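Long-range contacts in putative alkaline phosphatase (PDB 4F1V), which binds phosphate with high affinity in the periplasm and probably serves as the solute-binding part of the PstSACB phosphate importer: residues 94-102 against 198-208; 2-11 against 55-63. All blocks are in the same frame, centred on the assembly; numbering follows the deposited sequence. Where two conformers were deposited one is given.

Contact 1 (94-102 against 198-208)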
ATOM      1  N   SER A  94      -6.722  -3.805   3.408  1.00  3.23           N
ATOM      2  CA  SER A  94      -6.246  -4.960   4.137  1.00  3.47           C
ATOM      3  C   SER A  94      -4.980  -5.544   3.398  1.00  3.57           C
ATOM      4  O   SER A  94      -4.658  -5.133   2.279  1.00  3.66           O
ATOM      5  CB  SER A  94      -7.329  -6.043   4.245  1.00  4.00           C
ATOM      6  OG  SER A  94      -7.669  -6.493   2.929  1.00  4.67           O
ATOM      7  N   VAL A  95      -4.331  -6.502   4.055  1.00  3.25           N
ATOM      8  CA  VAL A  95      -3.335  -7.327   3.434  1.00  3.43           C
ATOM      9  C   VAL A  95      -3.824  -8.787   3.567  1.00  3.57           C
ATOM     10  O   VAL A  95      -3.993  -9.276   4.706  1.00  3.83           O
ATOM     11  CB  VAL A  95      -1.938  -7.165   4.071  1.00  4.27           C
ATOM     12  CG1 VAL A  95      -0.943  -8.131   3.394  1.00  4.93           C
ATOM     13  CG2 VAL A  95      -1.478  -5.727   4.000  1.00  5.98           C
ATOM     14  N   ALA A  96      -4.107  -9.410   2.437  1.00  3.24           N
ATOM     15  CA  ALA A  96      -4.669 -10.772   2.384  1.00  3.09           C
ATOM     16  C   ALA A  96      -3.530 -11.844   2.378  1.00  3.29           C
ATOM     17  O   ALA A  96      -2.406 -11.532   1.996  1.00  3.46           O
ATOM     18  CB  ALA A  96      -5.527 -10.889   1.114  1.00  3.62           C
ATOM     19  N   ILE A  97      -3.934 -13.055   2.736  1.00  3.28           N
ATOM     20  CA  ILE A  97      -3.035 -14.200   2.809  1.00  3.17           C
ATOM     21  C   ILE A  97      -3.604 -15.320   1.905  1.00  3.61           C
ATOM     22  O   ILE A  97      -4.174 -16.309   2.384  1.00  4.16           O
ATOM     23  CB  ILE A  97      -2.853 -14.690   4.271  1.00  3.51           C
ATOM     24  CG1 ILE A  97      -2.422 -13.549   5.213  1.00  4.06           C
ATOM     25  CG2 ILE A  97      -1.807 -15.826   4.321  1.00  4.27           C
ATOM     26  CD1 ILE A  97      -1.133 -12.857   4.915  1.00  4.84           C
ATOM     27  N   PRO A  98      -3.473 -15.152   0.567  1.00  3.74           N
ATOM     28  CA  PRO A  98      -3.925 -16.199  -0.346  1.00  4.31           C
ATOM     29  C   PRO A  98      -2.918 -17.375  -0.323  1.00  4.16           C
ATOM     30  O   PRO A  98      -1.739 -17.201  -0.095  1.00  4.50           O
ATOM     31  CB  PRO A  98      -3.984 -15.500  -1.701  1.00  3.85           C
ATOM     32  CG  PRO A  98      -2.842 -14.483  -1.593  1.00  4.27           C
ATOM     33  CD  PRO A  98      -2.901 -14.008  -0.159  1.00  3.67           C
ATOM     34  N   PHE A  99      -3.468 -18.563  -0.654  1.00  3.98           N
ATOM     35  CA  PHE A  99      -2.660 -19.754  -0.689  1.00  4.17           C
ATOM     36  C   PHE A  99      -3.210 -20.740  -1.726  1.00  4.47           C
ATOM     37  O   PHE A  99      -4.390 -20.655  -2.086  1.00  4.79           O
ATOM     38  CB  PHE A  99      -2.551 -20.422   0.700  1.00  4.62           C
ATOM     39  CG  PHE A  99      -3.884 -20.889   1.253  1.00  4.42           C
ATOM     40  CD1 PHE A  99      -4.376 -22.159   0.986  1.00  4.73           C
ATOM     41  CD2 PHE A  99      -4.708 -20.036   2.023  1.00  4.58           C
ATOM     42  CE1 PHE A  99      -5.609 -22.577   1.436  1.00  5.03           C
ATOM     43  CE2 PHE A  99      -5.935 -20.442   2.457  1.00  5.04           C
ATOM     44  CZ  PHE A  99      -6.410 -21.717   2.175  1.00  4.88           C
ATOM     45  N   ASN A 100      -2.361 -21.658  -2.156  1.00  4.42           N
ATOM     46  CA  ASN A 100      -2.698 -22.696  -3.102  1.00  5.20           C
ATOM     47  C   ASN A 100      -2.515 -24.066  -2.452  1.00  4.80           C
ATOM     48  O   ASN A 100      -1.425 -24.640  -2.475  1.00  5.93           O
ATOM     49  CB  ASN A 100      -1.785 -22.556  -4.354  1.00  5.53           C
ATOM     50  CG  ASN A 100      -2.015 -23.658  -5.329  1.00  6.47           C
ATOM     51  OD1 ASN A 100      -3.111 -24.213  -5.403  1.00  8.49           O
ATOM     52  ND2 ASN A 100      -0.983 -24.034  -6.066  1.00  8.42           N
ATOM     53  N   LYS A 101      -3.590 -24.574  -1.839  1.00  5.30           N
ATOM     54  CA  LYS A 101      -3.596 -25.868  -1.145  1.00  5.00           C
ATOM     55  C   LYS A 101      -5.056 -26.273  -1.023  1.00  5.53           C
ATOM     56  O   LYS A 101      -5.796 -25.665  -0.245  1.00  5.91           O
ATOM     57  CB  LYS A 101      -2.883 -25.806   0.222  1.00  4.99           C
ATOM     58  CG  LYS A 101      -2.730 -27.156   0.891  1.00  6.11           C
ATOM     59  CD  LYS A 101      -1.758 -28.062   0.208  1.00  7.11           C
ATOM     60  CE  LYS A 101      -1.554 -29.346   1.014  1.00  9.66           C
ATOM     61  NZ  LYS A 101      -0.607 -30.275   0.384  1.00 10.63           N
ATOM     62  N   SER A 102      -5.508 -27.260  -1.799  1.00  6.36           N
ATOM     63  CA  SER A 102      -6.882 -27.591  -1.886  0.70  8.57           C
ATOM     64  C   SER A 102      -7.429 -28.197  -0.561  1.00  6.97           C
ATOM     65  O   SER A 102      -6.672 -28.703   0.302  1.00  7.82           O
ATOM     66  CB  SER A 102      -7.162 -28.529  -3.054  0.70 10.07           C
ATOM     67  OG  SER A 102      -6.554 -29.783  -2.768  0.70 14.30           O
ATOM     68  N   LEU A 198       2.285 -18.332  -7.088  0.70  4.65           N
ATOM     69  CA  LEU A 198       1.518 -19.081  -6.109  0.70  4.55           C
ATOM     70  C   LEU A 198       0.946 -20.378  -6.722  0.70  4.65           C
ATOM     71  O   LEU A 198       0.867 -21.427  -6.095  0.70  5.57           O
ATOM     72  CB  LEU A 198       0.407 -18.176  -5.558  0.70  4.35           C
ATOM     73  CG  LEU A 198      -0.221 -18.568  -4.240  0.70  3.35           C
ATOM     74  CD1 LEU A 198       0.728 -18.303  -3.064  0.70  4.18           C
ATOM     75  CD2 LEU A 198      -1.522 -17.763  -4.032  0.70  6.90           C
ATOM     76  N   ALA A 199       0.543 -20.262  -8.005  0.70  5.34           N
ATOM     77  CA  ALA A 199      -0.083 -21.334  -8.707  0.70  6.54           C
ATOM     78  C   ALA A 199       0.914 -22.291  -9.323  0.70  7.19           C
ATOM     79  O   ALA A 199       0.512 -23.401  -9.816  0.70  9.84           O
ATOM     80  CB  ALA A 199      -0.988 -20.740  -9.802  0.70  9.35           C
ATOM     81  N   ALA A 200       2.212 -22.007  -9.352  0.70  6.76           N
ATOM     82  CA  ALA A 200       3.244 -22.784 -10.079  0.70  7.25           C
ATOM     83  C   ALA A 200       3.810 -23.919  -9.264  0.70  7.49           C
ATOM     84  O   ALA A 200       4.698 -24.645  -9.755  0.70  9.90           O
ATOM     85  CB  ALA A 200       4.347 -21.843 -10.570  0.70  7.14           C
ATOM     86  N   GLY A 201       3.313 -24.094  -8.059  0.70  7.73           N
ATOM     87  CA  GLY A 201       3.638 -25.289  -7.280  0.70  8.81           C
ATOM     88  C   GLY A 201       2.590 -25.437  -6.177  0.70  7.78           C
ATOM     89  O   GLY A 201       1.984 -24.424  -5.755  0.70  8.02           O
ATOM     90  N   ASP A 202       2.336 -26.627  -5.683  1.00 10.20           N
ATOM     91  CA  ASP A 202       1.422 -26.932  -4.624  1.00  8.25           C
ATOM     92  C   ASP A 202       1.904 -26.428  -3.274  1.00  7.13           C
ATOM     93  O   ASP A 202       3.102 -26.394  -2.980  1.00  7.50           O
ATOM     94  CB  ASP A 202       1.110 -28.428  -4.557  1.00  9.74           C
ATOM     95  CG  ASP A 202      -0.146 -28.819  -3.833  1.00 10.40           C
ATOM     96  OD1 ASP A 202      -0.274 -30.026  -3.488  1.00 22.43           O
ATOM     97  OD2 ASP A 202      -1.059 -27.984  -3.582  1.00 10.29           O
ATOM     98  N   GLY A 203       0.955 -26.109  -2.415  1.00  6.13           N
ATOM     99  CA  GLY A 203       1.234 -25.807  -1.047  1.00  6.25           C
ATOM    100  C   GLY A 203       1.869 -24.428  -0.771  1.00  5.96           C
ATOM    101  O   GLY A 203       2.507 -24.261   0.271  1.00  7.52           O
ATOM    102  N   ARG A 204       1.663 -23.480  -1.676  1.00  5.53           N
ATOM    103  CA  ARG A 204       2.266 -22.144  -1.585  1.00  4.64           C
ATOM    104  C   ARG A 204       1.378 -21.184  -0.867  1.00  4.39           C
ATOM    105  O   ARG A 204       0.136 -21.291  -0.904  1.00  5.48           O
ATOM    106  CB  ARG A 204       2.663 -21.656  -3.008  1.00  5.13           C
ATOM    107  CG  ARG A 204       3.805 -22.467  -3.583  1.00  6.30           C
ATOM    108  CD  ARG A 204       4.238 -22.001  -4.947  1.00  6.10           C
ATOM    109  NE  ARG A 204       5.372 -22.851  -5.381  1.00  6.48           N
ATOM    110  CZ  ARG A 204       6.207 -22.509  -6.354  1.00  7.41           C
ATOM    111  NH1 ARG A 204       6.033 -21.470  -7.121  1.00  7.49           N
ATOM    112  NH2 ARG A 204       7.233 -23.288  -6.554  1.00  7.86           N
ATOM    113  N   ILE A 205       1.972 -20.184  -0.225  1.00  4.19           N
ATOM    114  CA  ILE A 205       1.248 -19.169   0.542  1.00  3.62           C
ATOM    115  C   ILE A 205       2.001 -17.826   0.382  1.00  3.88           C
ATOM    116  O   ILE A 205       3.214 -17.814   0.224  1.00  4.40           O
ATOM    117  CB  ILE A 205       1.147 -19.578   2.064  1.00  3.95           C
ATOM    118  CG1 ILE A 205       0.203 -18.652   2.828  1.00  4.46           C
ATOM    119  CG2 ILE A 205       2.513 -19.707   2.713  1.00  5.00           C
ATOM    120  CD1 ILE A 205      -0.279 -19.320   4.118  1.00  5.96           C
ATOM    121  N   THR A 206       1.281 -16.719   0.467  1.00  3.59           N
ATOM    122  CA  THR A 206       1.917 -15.387   0.352  1.00  3.89           C
ATOM    123  C   THR A 206       1.050 -14.342   1.076  1.00  3.52           C
ATOM    124  O   THR A 206       0.031 -14.671   1.676  1.00  4.04           O
ATOM    125  CB  THR A 206       2.146 -15.034  -1.138  1.00  4.00           C
ATOM    126  OG1 THR A 206       3.041 -13.924  -1.246  1.00  4.04           O
ATOM    127  CG2 THR A 206       0.879 -14.692  -1.850  1.00  3.98           C
ATOM    128  N   TYR A 207       1.527 -13.090   0.958  1.00  3.53           N
ATOM    129  CA  TYR A 207       0.827 -11.898   1.409  1.00  3.35           C
ATOM    130  C   TYR A 207       0.545 -11.043   0.176  1.00  3.39           C
ATOM    131  O   TYR A 207       1.325 -11.038  -0.784  1.00  4.09           O
ATOM    132  CB  TYR A 207       1.676 -11.120   2.460  1.00  3.91           C
ATOM    133  CG  TYR A 207       3.043 -10.732   1.944  1.00  3.59           C
ATOM    134  CD1 TYR A 207       3.261  -9.492   1.359  1.00  3.38           C
ATOM    135  CD2 TYR A 207       4.096 -11.642   1.976  1.00  3.86           C
ATOM    136  CE1 TYR A 207       4.505  -9.145   0.828  1.00  3.53           C
ATOM    137  CE2 TYR A 207       5.341 -11.284   1.459  1.00  3.40           C
ATOM    138  CZ  TYR A 207       5.559 -10.059   0.896  1.00  3.43           C
ATOM    139  OH  TYR A 207       6.781  -9.752   0.345  1.00  4.40           O
ATOM    140  N   MET A 208      -0.599 -10.316   0.172  1.00  3.35           N
ATOM    141  CA  MET A 208      -1.065  -9.793  -1.129  1.00  3.14           C
ATOM    142  C   MET A 208      -2.104  -8.692  -0.994  1.00  3.15           C
ATOM    143  O   MET A 208      -2.982  -8.715  -0.109  1.00  3.57           O
ATOM    144  CB  MET A 208      -1.707 -10.972  -1.904  1.00  2.99           C
ATOM    145  CG  MET A 208      -2.141 -10.716  -3.327  1.00  3.24           C
ATOM    146  SD  MET A 208      -0.863 -10.036  -4.424  1.00  3.82           S
ATOM    147  CE  MET A 208       0.378 -11.290  -4.258  1.00  4.43           C
TER
HETATM  148  O   HOH W   1      -2.808 -27.062  -5.663  0.50 21.28           O
HETATM  149  O   HOH W   2      -1.892 -31.196  -1.865  0.70 14.67           O
HETATM  150  O   HOH W   3      -3.535 -28.681  -3.438  0.80 13.40           O

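Contact 2 (2-11 against 55-63). With PI (hydrogenphosphate ion), chain B.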
ATOM      1  N   ASP A   2       0.938  14.705 -21.533  0.70 10.72           N
ATOM      2  CA  ASP A   2       0.129  14.026 -20.529  0.70  7.83           C
ATOM      3  C   ASP A   2       0.930  14.005 -19.196  0.70  6.03           C
ATOM      4  O   ASP A   2       2.138  14.015 -19.107  0.70  7.01           O
ATOM      5  CB  ASP A   2      -0.214  12.631 -20.917  0.70 10.41           C
ATOM      6  CG  ASP A   2      -1.476  12.519 -21.881  0.70 15.10           C
ATOM      7  OD1 ASP A   2      -1.785  11.364 -22.231  0.70 19.12           O
ATOM      8  OD2 ASP A   2      -2.205  13.525 -22.156  0.70 16.87           O
ATOM      9  N   ILE A   3       0.137  13.885 -18.134  1.00  6.25           N
ATOM     10  CA  ILE A   3       0.622  13.658 -16.757  0.55  6.30           C
ATOM     11  C   ILE A   3       0.898  12.192 -16.535  1.00  4.77           C
ATOM     12  O   ILE A   3      -0.022  11.355 -16.717  1.00  6.15           O
ATOM     13  CB  ILE A   3      -0.578  14.094 -15.775  0.55  5.44           C
ATOM     14  CG1 ILE A   3      -0.926  15.578 -15.854  0.55  7.24           C
ATOM     15  CG2 ILE A   3      -0.256  13.654 -14.350  0.55  5.83           C
ATOM     16  CD1 ILE A   3       0.209  16.489 -15.441  0.55 10.55           C
ATOM     17  N   ASN A   4       2.117  11.854 -16.190  1.00  4.64           N
ATOM     18  CA  ASN A   4       2.546  10.480 -16.098  1.00  4.57           C
ATOM     19  C   ASN A   4       2.733  10.028 -14.629  1.00  4.27           C
ATOM     20  O   ASN A   4       3.553  10.623 -13.896  1.00  4.60           O
ATOM     21  CB  ASN A   4       3.871  10.295 -16.821  1.00  5.09           C
ATOM     22  CG  ASN A   4       3.762  10.669 -18.276  1.00  5.05           C
ATOM     23  OD1 ASN A   4       2.885  10.188 -18.986  1.00  6.04           O
ATOM     24  ND2 ASN A   4       4.664  11.530 -18.737  1.00  5.50           N
ATOM     25  N   GLY A   5       2.035   8.957 -14.251  1.00  4.41           N
ATOM     26  CA  GLY A   5       2.147   8.352 -12.926  1.00  4.43           C
ATOM     27  C   GLY A   5       2.293   6.839 -13.020  1.00  3.63           C
ATOM     28  O   GLY A   5       2.046   6.165 -14.010  1.00  4.40           O
ATOM     29  N   GLY A   6       2.680   6.270 -11.874  1.00  4.11           N
ATOM     30  CA  GLY A   6       2.972   4.840 -11.774  1.00  3.61           C
ATOM     31  C   GLY A   6       3.561   4.555 -10.415  1.00  3.67           C
ATOM     32  O   GLY A   6       3.722   5.439  -9.581  1.00  4.12           O
ATOM     33  N   GLY A   7       3.892   3.257 -10.192  1.00  3.36           N
ATOM     34  CA  GLY A   7       4.453   2.845  -8.915  1.00  3.28           C
ATOM     35  C   GLY A   7       3.783   1.601  -8.399  1.00  3.39           C
ATOM     36  O   GLY A   7       3.677   0.575  -9.102  1.00  3.64           O
ATOM     37  N   ALA A   8       3.317   1.659  -7.134  1.00  3.37           N
ATOM     38  CA  ALA A   8       2.683   0.550  -6.438  1.00  2.87           C
ATOM     39  C   ALA A   8       1.771  -0.274  -7.347  1.00  2.98           C
ATOM     40  O   ALA A   8       0.865   0.270  -7.998  1.00  3.17           O
ATOM     41  CB  ALA A   8       1.856   1.115  -5.289  1.00  3.27           C
ATOM     42  N   THR A   9       1.953  -1.602  -7.304  1.00  2.94           N
ATOM     43  CA  THR A   9       1.037  -2.513  -7.954  1.00  2.88           C
ATOM     44  C   THR A   9      -0.197  -2.851  -7.106  1.00  3.45           C
ATOM     45  O   THR A   9      -1.242  -3.192  -7.674  1.00  3.31           O
ATOM     46  CB  THR A   9       1.727  -3.829  -8.436  1.00  3.11           C
ATOM     47  OG1 THR A   9       2.081  -4.667  -7.306  1.00  3.56           O
ATOM     48  CG2 THR A   9       2.901  -3.548  -9.321  1.00  4.38           C
ATOM     49  N   LEU A  10      -0.115  -2.737  -5.774  1.00  2.99           N
ATOM     50  CA  LEU A  10      -1.245  -3.141  -4.927  1.00  3.16           C
ATOM     51  C   LEU A  10      -2.552  -2.496  -5.415  1.00  3.19           C
ATOM     52  O   LEU A  10      -3.576  -3.220  -5.490  1.00  3.40           O
ATOM     53  CB  LEU A  10      -0.901  -2.915  -3.457  1.00  3.18           C
ATOM     54  CG  LEU A  10      -2.035  -3.013  -2.420  1.00  3.54           C
ATOM     55  CD1 LEU A  10      -1.522  -3.480  -1.091  1.00  4.32           C
ATOM     56  CD2 LEU A  10      -2.781  -1.667  -2.265  1.00  4.18           C
ATOM     57  N   PRO A  11      -2.575  -1.199  -5.724  1.00  3.17           N
ATOM     58  CA  PRO A  11      -3.809  -0.499  -6.155  1.00  3.37           C
ATOM     59  C   PRO A  11      -3.860  -0.204  -7.660  1.00  3.47           C
ATOM     60  O   PRO A  11      -4.633   0.620  -8.104  1.00  4.08           O
ATOM     61  CB  PRO A  11      -3.761   0.822  -5.396  1.00  4.59           C
ATOM     62  CG  PRO A  11      -2.290   1.161  -5.475  1.00  4.51           C
ATOM     63  CD  PRO A  11      -1.538  -0.178  -5.441  1.00  3.16           C
ATOM     64  N   LYS A  55       9.948  11.392 -21.632  1.00  9.20           N
ATOM     65  CA  LYS A  55       8.864  11.822 -20.806  1.00  8.61           C
ATOM     66  C   LYS A  55       9.359  12.166 -19.383  1.00  6.93           C
ATOM     67  O   LYS A  55      10.383  11.656 -18.936  1.00  8.05           O
ATOM     68  CB  LYS A  55       7.748  10.732 -20.764  1.00  7.99           C
ATOM     69  CG  LYS A  55       7.000  10.595 -22.079  1.00 11.19           C
ATOM     70  CD  LYS A  55       5.910   9.587 -22.029  1.00 10.72           C
ATOM     71  CE  LYS A  55       5.063   9.562 -23.337  1.00 13.00           C
ATOM     72  NZ  LYS A  55       4.047   8.475 -23.198  1.00 15.40           N
ATOM     73  N   ASN A  56       8.604  13.022 -18.739  0.80  6.32           N
ATOM     74  CA  ASN A  56       8.772  13.362 -17.317  0.80  6.17           C
ATOM     75  C   ASN A  56       7.811  12.516 -16.463  0.80  4.35           C
ATOM     76  O   ASN A  56       6.817  12.003 -16.907  0.80  5.90           O
ATOM     77  CB  ASN A  56       8.528  14.865 -17.099  0.80  6.26           C
ATOM     78  CG  ASN A  56       9.609  15.684 -17.781  0.80  7.84           C
ATOM     79  OD1 ASN A  56      10.779  15.526 -17.493  0.80  9.27           O
ATOM     80  ND2 ASN A  56       9.228  16.477 -18.758  0.80 17.86           N
ATOM     81  N   VAL A  57       8.173  12.442 -15.158  1.00  5.09           N
ATOM     82  CA  VAL A  57       7.343  11.789 -14.152  1.00  4.02           C
ATOM     83  C   VAL A  57       6.633  12.894 -13.361  1.00  3.79           C
ATOM     84  O   VAL A  57       7.291  13.821 -12.882  1.00  5.06           O
ATOM     85  CB  VAL A  57       8.177  10.933 -13.198  1.00  4.27           C
ATOM     86  CG1 VAL A  57       7.335  10.380 -12.042  1.00  4.79           C
ATOM     87  CG2 VAL A  57       8.845   9.804 -13.958  1.00  5.10           C
ATOM     88  N   HIS A  58       5.316  12.786 -13.214  1.00  3.78           N
ATOM     89  CA  HIS A  58       4.554  13.801 -12.514  1.00  4.23           C
ATOM     90  C   HIS A  58       4.049  13.372 -11.154  1.00  3.62           C
ATOM     91  O   HIS A  58       3.794  14.235 -10.301  1.00  4.23           O
ATOM     92  CB  HIS A  58       3.390  14.264 -13.412  1.00  4.54           C
ATOM     93  CG  HIS A  58       3.865  14.803 -14.723  1.00  4.68           C
ATOM     94  ND1 HIS A  58       3.981  14.030 -15.825  1.00  5.21           N
ATOM     95  CD2 HIS A  58       4.379  16.034 -15.019  1.00  6.64           C
ATOM     96  CE1 HIS A  58       4.497  14.771 -16.779  1.00  5.33           C
ATOM     97  NE2 HIS A  58       4.822  15.962 -16.320  1.00  6.85           N
ATOM     98  N   TRP A  59       3.844  12.059 -10.934  1.00  3.63           N
ATOM     99  CA  TRP A  59       3.281  11.582  -9.656  1.00  3.81           C
ATOM    100  C   TRP A  59       3.633  10.086  -9.536  1.00  3.74           C
ATOM    101  O   TRP A  59       3.970   9.427 -10.509  1.00  3.61           O
ATOM    102  CB  TRP A  59       1.792  11.813  -9.557  1.00  3.83           C
ATOM    103  CG  TRP A  59       0.875  11.020 -10.405  1.00  4.13           C
ATOM    104  CD1 TRP A  59       0.590  11.217 -11.732  1.00  4.61           C
ATOM    105  CD2 TRP A  59       0.073   9.883 -10.016  1.00  4.15           C
ATOM    106  NE1 TRP A  59      -0.343  10.289 -12.177  1.00  5.05           N
ATOM    107  CE2 TRP A  59      -0.675   9.467 -11.131  1.00  4.95           C
ATOM    108  CE3 TRP A  59      -0.065   9.179  -8.799  1.00  4.62           C
ATOM    109  CZ2 TRP A  59      -1.594   8.392 -11.068  1.00  5.90           C
ATOM    110  CZ3 TRP A  59      -0.963   8.115  -8.712  1.00  5.29           C
ATOM    111  CH2 TRP A  59      -1.735   7.739  -9.848  1.00  5.75           C
ATOM    112  N   ALA A  60       3.475   9.580  -8.300  1.00  3.58           N
ATOM    113  CA  ALA A  60       3.640   8.141  -8.048  1.00  3.47           C
ATOM    114  C   ALA A  60       2.572   7.631  -7.068  1.00  3.35           C
ATOM    115  O   ALA A  60       2.134   8.335  -6.173  1.00  3.98           O
ATOM    116  CB  ALA A  60       4.998   7.809  -7.520  1.00  4.37           C
ATOM    117  N   GLY A  61       2.217   6.360  -7.251  1.00  3.56           N
ATOM    118  CA  GLY A  61       1.537   5.591  -6.210  1.00  3.17           C
ATOM    119  C   GLY A  61       2.561   4.817  -5.391  1.00  3.24           C
ATOM    120  O   GLY A  61       3.470   4.225  -5.948  1.00  3.37           O
ATOM    121  N   SER A  62       2.406   4.791  -4.061  1.00  3.10           N
ATOM    122  CA  SER A  62       3.305   4.044  -3.210  1.00  3.13           C
ATOM    123  C   SER A  62       2.580   3.584  -1.948  1.00  3.06           C
ATOM    124  O   SER A  62       1.892   4.391  -1.320  1.00  3.31           O
ATOM    125  CB  SER A  62       4.499   4.910  -2.805  1.00  2.93           C
ATOM    126  OG  SER A  62       5.410   4.114  -2.082  1.00  3.56           O
ATOM    127  N   ASP A  63       2.766   2.333  -1.549  1.00  2.94           N
ATOM    128  CA  ASP A  63       2.372   1.854  -0.234  1.00  3.02           C
ATOM    129  C   ASP A  63       3.582   1.748   0.720  1.00  3.57           C
ATOM    130  O   ASP A  63       3.446   1.222   1.839  1.00  5.49           O
ATOM    131  CB  ASP A  63       1.457   0.577  -0.221  1.00  3.39           C
ATOM    132  CG  ASP A  63       1.302  -0.040  -1.623  1.00  2.91           C
ATOM    133  OD1 ASP A  63       0.309   0.213  -2.305  1.00  3.26           O
ATOM    134  OD2 ASP A  63       2.264  -0.758  -1.989  1.00  3.38           O
TER
HETATM  135  P    PI B1401       3.636  -2.708  -4.326  1.00  2.78           P
HETATM  136  O1   PI B1401       4.724  -1.694  -3.976  1.00  2.77           O
HETATM  137  O2   PI B1401       3.733  -3.147  -5.789  1.00  3.22           O
HETATM  138  O3   PI B1401       3.701  -3.910  -3.375  1.00  3.08           O
HETATM  139  O4   PI B1401       2.254  -2.016  -4.159  1.00  3.15           O
HETATM  140  O   HOH W   4      -0.871   9.304 -14.965  1.00  5.50           O
HETATM  141  O   HOH W   5       2.351   9.913 -21.676  0.70  9.59           O

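Contact 1 (94-102 against 198-208)
Asn-100 reaches across to the turn that follows helix 190-198, its CG trans to the backbone N (chi1 176°), which lays the amide beside the opposing chain. There ND2 gives a hydrogen bond to Leu-198 O at 3.2 Å, the acceptor tilted 23° from the amide plane, and a weak one to Gly-201 O; a water joins OD1 to the carboxylate of Asp-202. Lys-101 crosses Asp-202 at about a right angle; its NZ is hydrogen-bonded to Thr-134 O and, through a shared water, linked to Asp-202 OD1, with the direct salt bridge long at 3.9 Å. Between these polar groups Gly-203 N and, weakly, Arg-204 N both face Asn-100 O, a G1 beta bulge in which Gly-203 takes the positive phi. The bulge closes the antiparallel pairing of the weakly bonded strand 99-100, whose other side is met by backbone bonds from Lys-225 and Ala-227, with strand 204-205, in one lobe of this Venus-flytrap protein. Further along, apolar groups take over. Ile-97 slants across Ile-205, CG2 to CG1 at 3.8 Å, and Phe-99 CB also meets Ile-205 CG1, while the Phe-99 ring leads away to Trp-125. Pro-98 stands nearly perpendicular to Met-208, its CD 3.7 Å from Met-208 CB, and its ring also touches Thr-206 CG2. Its carbonyl accepts Thr-206 N almost head-on (C=O...N 179°), while Ala-96 N bonds to Met-208 O.

Contact 2 (2-11 against 55-63)
Strands 5-7 and 59-62 run parallel, their short axes 4.5 Å apart at closest and 28° askew, with Gly-61 N bonded to Gly-6 O and Ala-8 N to Gly-61 O. Toward the N-terminal end of the pairing, His-58 turns its ring toward Asn-4: ND1 accepts the Asn-4 backbone N-H at 2.9 Å, nearly straight (172°) though 23° out of the ring plane, while His-58 N bonds to Asn-4 O. Ile-3 CD1 lies over one face of the imidazole. A leucine in place of His-58 would probably leave the Asn-4 N-H without its acceptor on this side. The Asn-4 amide sends ND2 to Asn-56 O at 2.9 Å in the amide plane, and a water connects OD1 with Lys-55 NZ. Trp-59 turns one face of its indole to Gly-5, whose CA sits 3.4 Å from the centroid of the five-membered ring in a CH-pi contact; a side chain on Gly-5 would collide with the indole. At the C-terminal ends, Asp-63 OD1 lies 3.5 Å from Ala-8 CB and also bonds to Thr-294, while OD2 comes 2.5 Å from phosphate O4. Thr-9 N and OG1 grip phosphate O2, and Leu-10 N bonds to O4. Such loops leaving the C-terminal ends of parallel strands form one side of the anion site characteristic of periplasmic phosphate-binding proteins, which Ser-33, Arg-142, Ser-146, Gly-147 and Thr-148 help to complete.

Overall arrangement
Both contacts are largely buried strand pairings, yet they belong to different sheets, and their centres lie 27 Å apart with the bound phosphate between the lobes. Contact 2 pairs two inner strands of the five-stranded sheet in parallel and is rich in glycine, so that backbone bonds and a ring over a bare CA matter there, beside the side-chain bonds of Asn-4 and His-58, and its end opens directly into the ligand pocket. Contact 1 is antiparallel, lies in the other sheet, and shades from an apolar interior to a hydrated polar turn at the surface. It approaches the phosphate more indirectly, through Tyr-207, whose hydroxyl bonds to Thr-149 and to the backbone N of Arg-142, a residue whose side chain binds the ion.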